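Local coordinates for Cif-like 1 (Burkholderia cenocepacia, PDB 7JQY), which probably hydrolyses epoxides, as a Cif-like member of the alpha/beta hydrolase fold that forms an octamer, at residues V141-M145 with L298-E304; P149-I155 with D265-L270. The protein carries 1 engineered substitution. The contacts are given in a common frame with arbitrary orientation. Numbering follows the deposited sequence.

In the fold
Interaction 1 uses strand 140-146 itself, in the interior of the alpha/beta hydrolase sheet between strands 117-122 and 250-255, and packs the C-terminal helix 291-303 on one face of it. Interaction 2 lies just beyond the strand's end, where the chain enters helix 154-161, on the side of the sheet where helix 124-135 packs. Their centres are about 19 Å apart, yet they touch through Met145, whose CE lies 3.6 Å from Leu270 CD1 and 3.9 Å from Val150 CG1. Along the chain interaction 2 is nested within interaction 1: a largely helical stretch separates the halves of both, interaction 2 joining its first helix to helix 262-268 and interaction 1 returning the last helix to the strand.

Interaction 1. Residues V141-M145 with L298-E304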
ATOM      1  N   VAL B 141      44.665  17.227 -18.618  1.00 53.61           N
ATOM      2  CA  VAL B 141      45.732  18.083 -18.102  1.00 54.62           C
ATOM      3  C   VAL B 141      46.098  17.675 -16.680  1.00 53.96           C
ATOM      4  O   VAL B 141      47.261  17.393 -16.371  1.00 55.00           O
ATOM      5  CB  VAL B 141      45.310  19.561 -18.172  1.00 52.38           C
ATOM      6  CG1 VAL B 141      46.432  20.465 -17.698  1.00 53.73           C
ATOM      7  CG2 VAL B 141      44.898  19.918 -19.571  1.00 55.35           C
ATOM      8  N   LYS B 142      45.104  17.640 -15.795  1.00 55.07           N
ATOM      9  CA  LYS B 142      45.286  17.241 -14.406  1.00 52.48           C
ATOM     10  C   LYS B 142      44.073  16.429 -13.976  1.00 52.97           C
ATOM     11  O   LYS B 142      42.968  16.605 -14.503  1.00 52.33           O
ATOM     12  CB  LYS B 142      45.471  18.451 -13.479  1.00 53.70           C
ATOM     13  CG  LYS B 142      46.815  19.144 -13.618  1.00 54.67           C
ATOM     14  CD  LYS B 142      46.849  20.440 -12.831  1.00 57.61           C
ATOM     15  CE  LYS B 142      48.165  21.168 -13.033  1.00 60.73           C
ATOM     16  NZ  LYS B 142      48.090  22.588 -12.586  1.00 63.55           N
ATOM     17  N   LEU B 143      44.288  15.534 -13.018  1.00 51.27           N
ATOM     18  CA  LEU B 143      43.261  14.613 -12.550  1.00 48.71           C
ATOM     19  C   LEU B 143      43.240  14.618 -11.027  1.00 48.79           C
ATOM     20  O   LEU B 143      44.292  14.489 -10.391  1.00 48.42           O
ATOM     21  CB  LEU B 143      43.525  13.200 -13.082  1.00 46.71           C
ATOM     22  CG  LEU B 143      42.666  12.069 -12.532  1.00 47.48           C
ATOM     23  CD1 LEU B 143      41.231  12.215 -13.019  1.00 44.87           C
ATOM     24  CD2 LEU B 143      43.250  10.717 -12.920  1.00 47.56           C
ATOM     25  N   ALA B 144      42.053  14.805 -10.446  1.00 46.06           N
ATOM     26  CA  ALA B 144      41.863  14.793  -8.997  1.00 43.19           C
ATOM     27  C   ALA B 144      40.964  13.626  -8.618  1.00 44.44           C
ATOM     28  O   ALA B 144      39.873  13.471  -9.180  1.00 42.94           O
ATOM     29  CB  ALA B 144      41.268  16.108  -8.492  1.00 41.49           C
ATOM     30  N   MET B 145      41.417  12.817  -7.661  1.00 40.00           N
ATOM     31  CA  MET B 145      40.751  11.571  -7.300  1.00 44.87           C
ATOM     32  C   MET B 145      40.288  11.640  -5.849  1.00 45.62           C
ATOM     33  O   MET B 145      41.113  11.789  -4.939  1.00 41.92           O
ATOM     34  CB  MET B 145      41.698  10.388  -7.517  1.00 46.16           C
ATOM     35  CG  MET B 145      42.179  10.271  -8.970  1.00 48.76           C
ATOM     36  SD  MET B 145      43.233   8.835  -9.260  1.00 52.68           S
ATOM     37  CE  MET B 145      42.023   7.681  -9.897  1.00 50.22           C
ATOM     38  N   LEU B 298      41.595  21.983  -4.774  1.00 49.43           N
ATOM     39  CA  LEU B 298      41.510  21.951  -6.234  1.00 50.85           C
ATOM     40  C   LEU B 298      42.148  23.183  -6.873  1.00 52.36           C
ATOM     41  O   LEU B 298      42.916  23.061  -7.838  1.00 55.61           O
ATOM     42  CB  LEU B 298      40.050  21.835  -6.673  1.00 47.51           C
ATOM     43  CG  LEU B 298      39.337  20.503  -6.450  1.00 48.71           C
ATOM     44  CD1 LEU B 298      37.860  20.620  -6.821  1.00 43.57           C
ATOM     45  CD2 LEU B 298      39.990  19.390  -7.256  1.00 47.19           C
ATOM     46  N   LEU B 299      41.895  24.368  -6.316  1.00 48.37           N
ATOM     47  CA  LEU B 299      42.452  25.580  -6.905  1.00 52.58           C
ATOM     48  C   LEU B 299      43.975  25.591  -6.816  1.00 61.52           C
ATOM     49  O   LEU B 299      44.648  25.978  -7.782  1.00 61.08           O
ATOM     50  CB  LEU B 299      41.837  26.821  -6.251  1.00 52.54           C
ATOM     51  CG  LEU B 299      40.384  27.034  -6.712  1.00 52.78           C
ATOM     52  CD1 LEU B 299      39.687  28.178  -5.995  1.00 46.47           C
ATOM     53  CD2 LEU B 299      40.337  27.238  -8.221  1.00 52.73           C
ATOM     54  N   ASP B 300      44.536  25.147  -5.681  1.00 57.70           N
ATOM     55  CA  ASP B 300      45.989  25.058  -5.553  1.00 59.42           C
ATOM     56  C   ASP B 300      46.573  24.078  -6.554  1.00 60.18           C
ATOM     57  O   ASP B 300      47.607  24.346  -7.175  1.00 63.26           O
ATOM     58  CB  ASP B 300      46.357  24.576  -4.152  1.00 59.72           C
ATOM     59  CG  ASP B 300      46.546  25.692  -3.183  1.00 65.85           C
ATOM     60  OD1 ASP B 300      46.874  26.803  -3.646  1.00 70.40           O
ATOM     61  OD2 ASP B 300      46.349  25.470  -1.976  1.00 72.58           O
ATOM     62  N   PHE B 301      45.886  22.957  -6.761  1.00 57.66           N
ATOM     63  CA  PHE B 301      46.340  21.941  -7.695  1.00 57.56           C
ATOM     64  C   PHE B 301      46.269  22.428  -9.137  1.00 60.76           C
ATOM     65  O   PHE B 301      47.118  22.059  -9.955  1.00 63.38           O
ATOM     66  CB  PHE B 301      45.498  20.684  -7.488  1.00 54.95           C
ATOM     67  CG  PHE B 301      45.875  19.544  -8.370  1.00 55.19           C
ATOM     68  CD1 PHE B 301      47.198  19.177  -8.522  1.00 57.74           C
ATOM     69  CD2 PHE B 301      44.899  18.808  -9.014  1.00 50.72           C
ATOM     70  CE1 PHE B 301      47.539  18.109  -9.315  1.00 57.46           C
ATOM     71  CE2 PHE B 301      45.234  17.739  -9.814  1.00 51.79           C
ATOM     72  CZ  PHE B 301      46.556  17.390  -9.966  1.00 53.91           C
ATOM     73  N   PHE B 302      45.287  23.269  -9.467  1.00 60.31           N
ATOM     74  CA  PHE B 302      45.086  23.678 -10.850  1.00 61.32           C
ATOM     75  C   PHE B 302      45.950  24.866 -11.270  1.00 61.94           C
ATOM     76  O   PHE B 302      46.013  25.160 -12.464  1.00 66.07           O
ATOM     77  CB  PHE B 302      43.607  24.016 -11.082  1.00 57.88           C
ATOM     78  CG  PHE B 302      42.689  22.816 -11.077  1.00 58.56           C
ATOM     79  CD1 PHE B 302      43.196  21.529 -11.187  1.00 58.28           C
ATOM     80  CD2 PHE B 302      41.314  22.977 -10.964  1.00 55.24           C
ATOM     81  CE1 PHE B 302      42.352  20.432 -11.184  1.00 55.01           C
ATOM     82  CE2 PHE B 302      40.468  21.884 -10.962  1.00 53.19           C
ATOM     83  CZ  PHE B 302      40.989  20.611 -11.070  1.00 53.06           C
ATOM     84  N   ARG B 303      46.585  25.530 -10.323  1.00 68.39           N
ATOM     85  CA  ARG B 303      47.434  26.673 -10.575  1.00 70.36           C
ATOM     86  C   ARG B 303      48.865  26.212 -10.774  1.00 74.55           C
ATOM     87  O   ARG B 303      49.545  26.673 -11.667  1.00 78.04           O
ATOM     88  CB  ARG B 303      47.389  27.637  -9.404  1.00 71.17           C
ATOM     89  CG  ARG B 303      46.236  28.614  -9.397  1.00 75.00           C
ATOM     90  CD  ARG B 303      46.057  29.262  -8.028  1.00 79.14           C
ATOM     91  NE  ARG B 303      44.654  29.438  -7.680  1.00 83.53           N
ATOM     92  CZ  ARG B 303      44.196  30.274  -6.761  1.00 83.52           C
ATOM     93  NH1 ARG B 303      45.010  31.041  -6.091  1.00 85.87           N
ATOM     94  NH2 ARG B 303      42.916  30.354  -6.514  1.00 82.20           N
ATOM     95  N   GLU B 304      49.273  25.305  -9.901  1.00 73.48           N
ATOM     96  CA  GLU B 304      50.559  24.626  -9.837  1.00 76.15           C
ATOM     97  C   GLU B 304      51.310  24.540 -11.147  1.00 78.96           C
ATOM     98  O   GLU B 304      51.362  23.488 -11.761  1.00 79.67           O
ATOM     99  CB  GLU B 304      50.308  23.198  -9.359  1.00 72.65           C
ATOM    100  CG  GLU B 304      51.288  22.646  -8.353  1.00 77.05           C
ATOM    101  CD  GLU B 304      50.967  21.225  -7.925  1.00 73.86           C
ATOM    102  OE1 GLU B 304      50.235  21.044  -6.952  1.00 67.14           O
ATOM    103  OE2 GLU B 304      51.468  20.281  -8.562  1.00 76.30           O
TER
HETATM  104  O   HOH W   1      46.921  23.469 -14.983  1.00 54.31           O
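Lys142 dominates this contact, with 116 Å² of its surface covered by residues 298-304. Its extended side chain runs from strand 142-145 to the last turn of the helix, where NZ donates a hydrogen bond to Phe301 O at 2.9 Å and a weak one to Glu304 O at 3.5 Å. A water accepts from Lys142 NZ at 2.8 Å and donates to Phe302 O at 3.2 Å, so the ammonium group is held among carbonyls at the helix C-terminus, where they lack the partners a further turn would supply. On the way, the aliphatic part of Lys142 crosses the Phe301 ring: CD sits 4.2 Å from the ring centroid, nearly on its normal, in a CH-pi contact. Strand 140-146 is an inner strand of the alpha/beta hydrolase sheet, and helix 291-303 covers one of its faces; the short axes run nearly antiparallel, 156° apart, with a closest approach of 9.6 Å. Lys142 and Ala144 direct their CA-to-CB bonds at the helix, whereas Leu143, between them on the strand, turns away to pack on Ala129 and Ala133 of helix 124-135 across the sheet. Phe301, in the t rotamer, reaches the strand and brings CE2 to 3.4 Å from Leu143 O; its ring also touches Leu251 on the adjoining strand 250-255. One helical turn earlier, the small Ala144 lets Leu298 come close, with Ala144 CB 3.7 Å from Leu298 CD2. Beyond Lys142, Glu304 forms a salt bridge with Arg275, and Arg303 forms one with Asp74.

Interaction 2. Residues P149-I155 with D265-L270; sequences PVPGTRI and DMAREL
Pro149 to Thr153 form a loop that opens into helix 154-161, and its inner side receives the end of helix 262-268. Val150 to Thr153 make a type II beta turn, with Pro151 at phi/psi -59/151 and Gly152 at 96/-25, where a CB would jam against Pro151 O. Thr153 (chi1 p) takes the N-cap position: its OG1 donates to Val150 O at 3.0 Å and caps Trp156 N. The main bump is Met266 (t, m, m), pressed into a hollow walled by Pro149, Val150, Thr153 and Ile155. Met266 CG lies 3.6 Å from Pro149 CB and 3.4 Å from Thr153 OG1, Met266 CB is 3.9 Å from Ile155 CG1, and Val150 N makes a weak hydrogen bond to Met266 SD at 3.7 Å. This joins the start of the helical cap inserted after strand 140-146, as in related alpha/beta hydrolases, to the helix between strands 250-255 and 274-279. The closest CA pair is Ile155 and Met266, 5.9 Å apart. Beside Met266, Leu270 CD2 fits against two methyls, Val150 CG2 at 4.0 Å and Thr153 CG2 at 3.6 Å. Glu269, with chi1 near -26°, between wells, and chi2 t, offers its carboxylate to the first turn of helix 154-161: Arg154 N donates to Glu269 OE2 at 3.0 Å and weakly to Glu269 OE1 at 3.3 Å. At the outer margin, Ile155 CD1 rests 4.2 Å from Asp265 CB.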
ATOM      1  N   PRO B 149      38.696   4.212  -3.682  1.00 45.44           N
ATOM      2  CA  PRO B 149      39.672   3.556  -4.563  1.00 46.13           C
ATOM      3  C   PRO B 149      39.012   2.990  -5.812  1.00 48.55           C
ATOM      4  O   PRO B 149      37.835   2.621  -5.807  1.00 48.90           O
ATOM      5  CB  PRO B 149      40.223   2.426  -3.693  1.00 44.16           C
ATOM      6  CG  PRO B 149      39.061   2.094  -2.777  1.00 48.85           C
ATOM      7  CD  PRO B 149      38.416   3.417  -2.469  1.00 44.09           C
ATOM      8  N   VAL B 150      39.798   2.881  -6.882  1.00 46.07           N
ATOM      9  CA  VAL B 150      39.263   2.380  -8.149  1.00 49.24           C
ATOM     10  C   VAL B 150      39.555   0.890  -8.253  1.00 50.18           C
ATOM     11  O   VAL B 150      40.488   0.394  -7.603  1.00 49.92           O
ATOM     12  CB  VAL B 150      39.815   3.151  -9.363  1.00 45.84           C
ATOM     13  CG1 VAL B 150      39.677   4.650  -9.158  1.00 46.89           C
ATOM     14  CG2 VAL B 150      41.248   2.775  -9.658  1.00 50.25           C
ATOM     15  N   PRO B 151      38.770   0.132  -9.014  1.00 50.78           N
ATOM     16  CA  PRO B 151      39.050  -1.300  -9.160  1.00 51.54           C
ATOM     17  C   PRO B 151      40.434  -1.554  -9.747  1.00 54.50           C
ATOM     18  O   PRO B 151      40.977  -0.744 -10.502  1.00 52.67           O
ATOM     19  CB  PRO B 151      37.949  -1.787 -10.106  1.00 47.90           C
ATOM     20  CG  PRO B 151      36.843  -0.762  -9.969  1.00 50.17           C
ATOM     21  CD  PRO B 151      37.528   0.539  -9.701  1.00 47.37           C
ATOM     22  N   GLY B 152      41.005  -2.704  -9.381  1.00 55.14           N
ATOM     23  CA  GLY B 152      42.310  -3.119  -9.828  1.00 54.64           C
ATOM     24  C   GLY B 152      43.434  -2.794  -8.865  1.00 58.16           C
ATOM     25  O   GLY B 152      44.465  -3.475  -8.884  1.00 60.42           O
ATOM     26  N   THR B 153      43.263  -1.777  -8.025  1.00 57.29           N
ATOM     27  CA  THR B 153      44.309  -1.451  -7.074  1.00 54.39           C
ATOM     28  C   THR B 153      44.283  -2.442  -5.911  1.00 52.96           C
ATOM     29  O   THR B 153      43.294  -3.139  -5.683  1.00 52.23           O
ATOM     30  CB  THR B 153      44.146  -0.011  -6.567  1.00 52.09           C
ATOM     31  OG1 THR B 153      42.912   0.123  -5.845  1.00 48.63           O
ATOM     32  CG2 THR B 153      44.158   0.956  -7.735  1.00 53.99           C
ATOM     33  N   ARG B 154      45.380  -2.486  -5.148  1.00 56.74           N
ATOM     34  CA  ARG B 154      45.386  -3.416  -4.023  1.00 55.42           C
ATOM     35  C   ARG B 154      44.556  -2.877  -2.872  1.00 50.73           C
ATOM     36  O   ARG B 154      43.954  -3.662  -2.133  1.00 50.73           O
ATOM     37  CB  ARG B 154      46.809  -3.744  -3.566  1.00 63.06           C
ATOM     38  CG  ARG B 154      47.791  -2.597  -3.540  1.00 66.07           C
ATOM     39  CD  ARG B 154      49.205  -3.140  -3.684  1.00 72.63           C
ATOM     40  NE  ARG B 154      50.172  -2.376  -2.906  1.00 77.95           N
ATOM     41  CZ  ARG B 154      50.470  -2.629  -1.635  1.00 85.46           C
ATOM     42  NH1 ARG B 154      51.368  -1.884  -1.001  1.00 88.64           N
ATOM     43  NH2 ARG B 154      49.867  -3.623  -0.993  1.00 84.96           N
ATOM     44  N   ILE B 155      44.418  -1.554  -2.769  1.00 52.96           N
ATOM     45  CA  ILE B 155      43.467  -1.001  -1.812  1.00 52.78           C
ATOM     46  C   ILE B 155      42.068  -1.508  -2.129  1.00 51.38           C
ATOM     47  O   ILE B 155      41.299  -1.863  -1.227  1.00 50.02           O
ATOM     48  CB  ILE B 155      43.517   0.539  -1.831  1.00 48.10           C
ATOM     49  CG1 ILE B 155      44.938   1.040  -1.584  1.00 51.18           C
ATOM     50  CG2 ILE B 155      42.552   1.122  -0.814  1.00 45.30           C
ATOM     51  CD1 ILE B 155      45.433   0.834  -0.146  1.00 47.38           C
ATOM     52  N   ASP B 265      47.630   6.257  -1.220  1.00 54.31           N
ATOM     53  CA  ASP B 265      48.281   5.003  -1.603  1.00 54.98           C
ATOM     54  C   ASP B 265      47.689   4.427  -2.883  1.00 55.03           C
ATOM     55  O   ASP B 265      48.419   3.949  -3.759  1.00 55.72           O
ATOM     56  CB  ASP B 265      48.151   3.981  -0.475  1.00 53.56           C
ATOM     57  CG  ASP B 265      48.630   4.522   0.855  1.00 56.79           C
ATOM     58  OD1 ASP B 265      48.188   4.011   1.907  1.00 58.21           O
ATOM     59  OD2 ASP B 265      49.433   5.481   0.850  1.00 56.97           O
ATOM     60  N   MET B 266      46.357   4.450  -2.998  1.00 53.64           N
ATOM     61  CA  MET B 266      45.700   3.892  -4.175  1.00 51.63           C
ATOM     62  C   MET B 266      46.138   4.618  -5.437  1.00 51.91           C
ATOM     63  O   MET B 266      46.389   3.988  -6.471  1.00 50.83           O
ATOM     64  CB  MET B 266      44.184   3.977  -3.996  1.00 49.95           C
ATOM     65  CG  MET B 266      43.379   3.415  -5.132  1.00 52.01           C
ATOM     66  SD  MET B 266      43.025   4.604  -6.433  1.00 50.40           S
ATOM     67  CE  MET B 266      42.527   6.059  -5.522  1.00 49.80           C
ATOM     68  N   ALA B 267      46.258   5.944  -5.364  1.00 53.13           N
ATOM     69  CA  ALA B 267      46.613   6.724  -6.542  1.00 50.82           C
ATOM     70  C   ALA B 267      48.047   6.464  -6.982  1.00 55.57           C
ATOM     71  O   ALA B 267      48.354   6.568  -8.177  1.00 56.76           O
ATOM     72  CB  ALA B 267      46.416   8.214  -6.267  1.00 51.26           C
ATOM     73  N   ARG B 268      48.936   6.131  -6.040  1.00 55.31           N
ATOM     74  CA  ARG B 268      50.334   5.930  -6.396  1.00 56.46           C
ATOM     75  C   ARG B 268      50.556   4.638  -7.158  1.00 56.30           C
ATOM     76  O   ARG B 268      51.600   4.492  -7.802  1.00 59.91           O
ATOM     77  CB  ARG B 268      51.207   5.941  -5.146  1.00 56.25           C
ATOM     78  CG  ARG B 268      51.401   7.308  -4.547  1.00 57.85           C
ATOM     79  CD  ARG B 268      52.460   7.248  -3.484  1.00 61.42           C
ATOM     80  NE  ARG B 268      52.718   8.553  -2.894  1.00 65.37           N
ATOM     81  CZ  ARG B 268      52.673   8.790  -1.589  1.00 68.50           C
ATOM     82  NH1 ARG B 268      52.377   7.805  -0.744  1.00 62.35           N
ATOM     83  NH2 ARG B 268      52.923  10.011  -1.131  1.00 70.67           N
ATOM     84  N   GLU B 269      49.596   3.712  -7.133  1.00 55.75           N
ATOM     85  CA  GLU B 269      49.679   2.562  -8.023  1.00 57.96           C
ATOM     86  C   GLU B 269      49.257   2.895  -9.445  1.00 57.86           C
ATOM     87  O   GLU B 269      49.526   2.097 -10.351  1.00 57.82           O
ATOM     88  CB  GLU B 269      48.804   1.405  -7.529  1.00 54.26           C
ATOM     89  CG  GLU B 269      48.541   1.361  -6.045  1.00 54.77           C
ATOM     90  CD  GLU B 269      47.571   0.247  -5.678  1.00 58.84           C
ATOM     91  OE1 GLU B 269      46.850   0.384  -4.661  1.00 59.78           O
ATOM     92  OE2 GLU B 269      47.522  -0.761  -6.418  1.00 58.58           O
ATOM     93  N   LEU B 270      48.644   4.065  -9.668  1.00 55.66           N
ATOM     94  CA  LEU B 270      48.066   4.401 -10.964  1.00 57.52           C
ATOM     95  C   LEU B 270      48.830   5.465 -11.723  1.00 57.10           C
ATOM     96  O   LEU B 270      48.704   5.536 -12.947  1.00 60.43           O
ATOM     97  CB  LEU B 270      46.629   4.918 -10.793  1.00 53.91           C
ATOM     98  CG  LEU B 270      45.652   4.217  -9.856  1.00 52.61           C
ATOM     99  CD1 LEU B 270      44.508   5.140  -9.520  1.00 50.88           C
ATOM    100  CD2 LEU B 270      45.118   2.997 -10.519  1.00 55.18           C
TER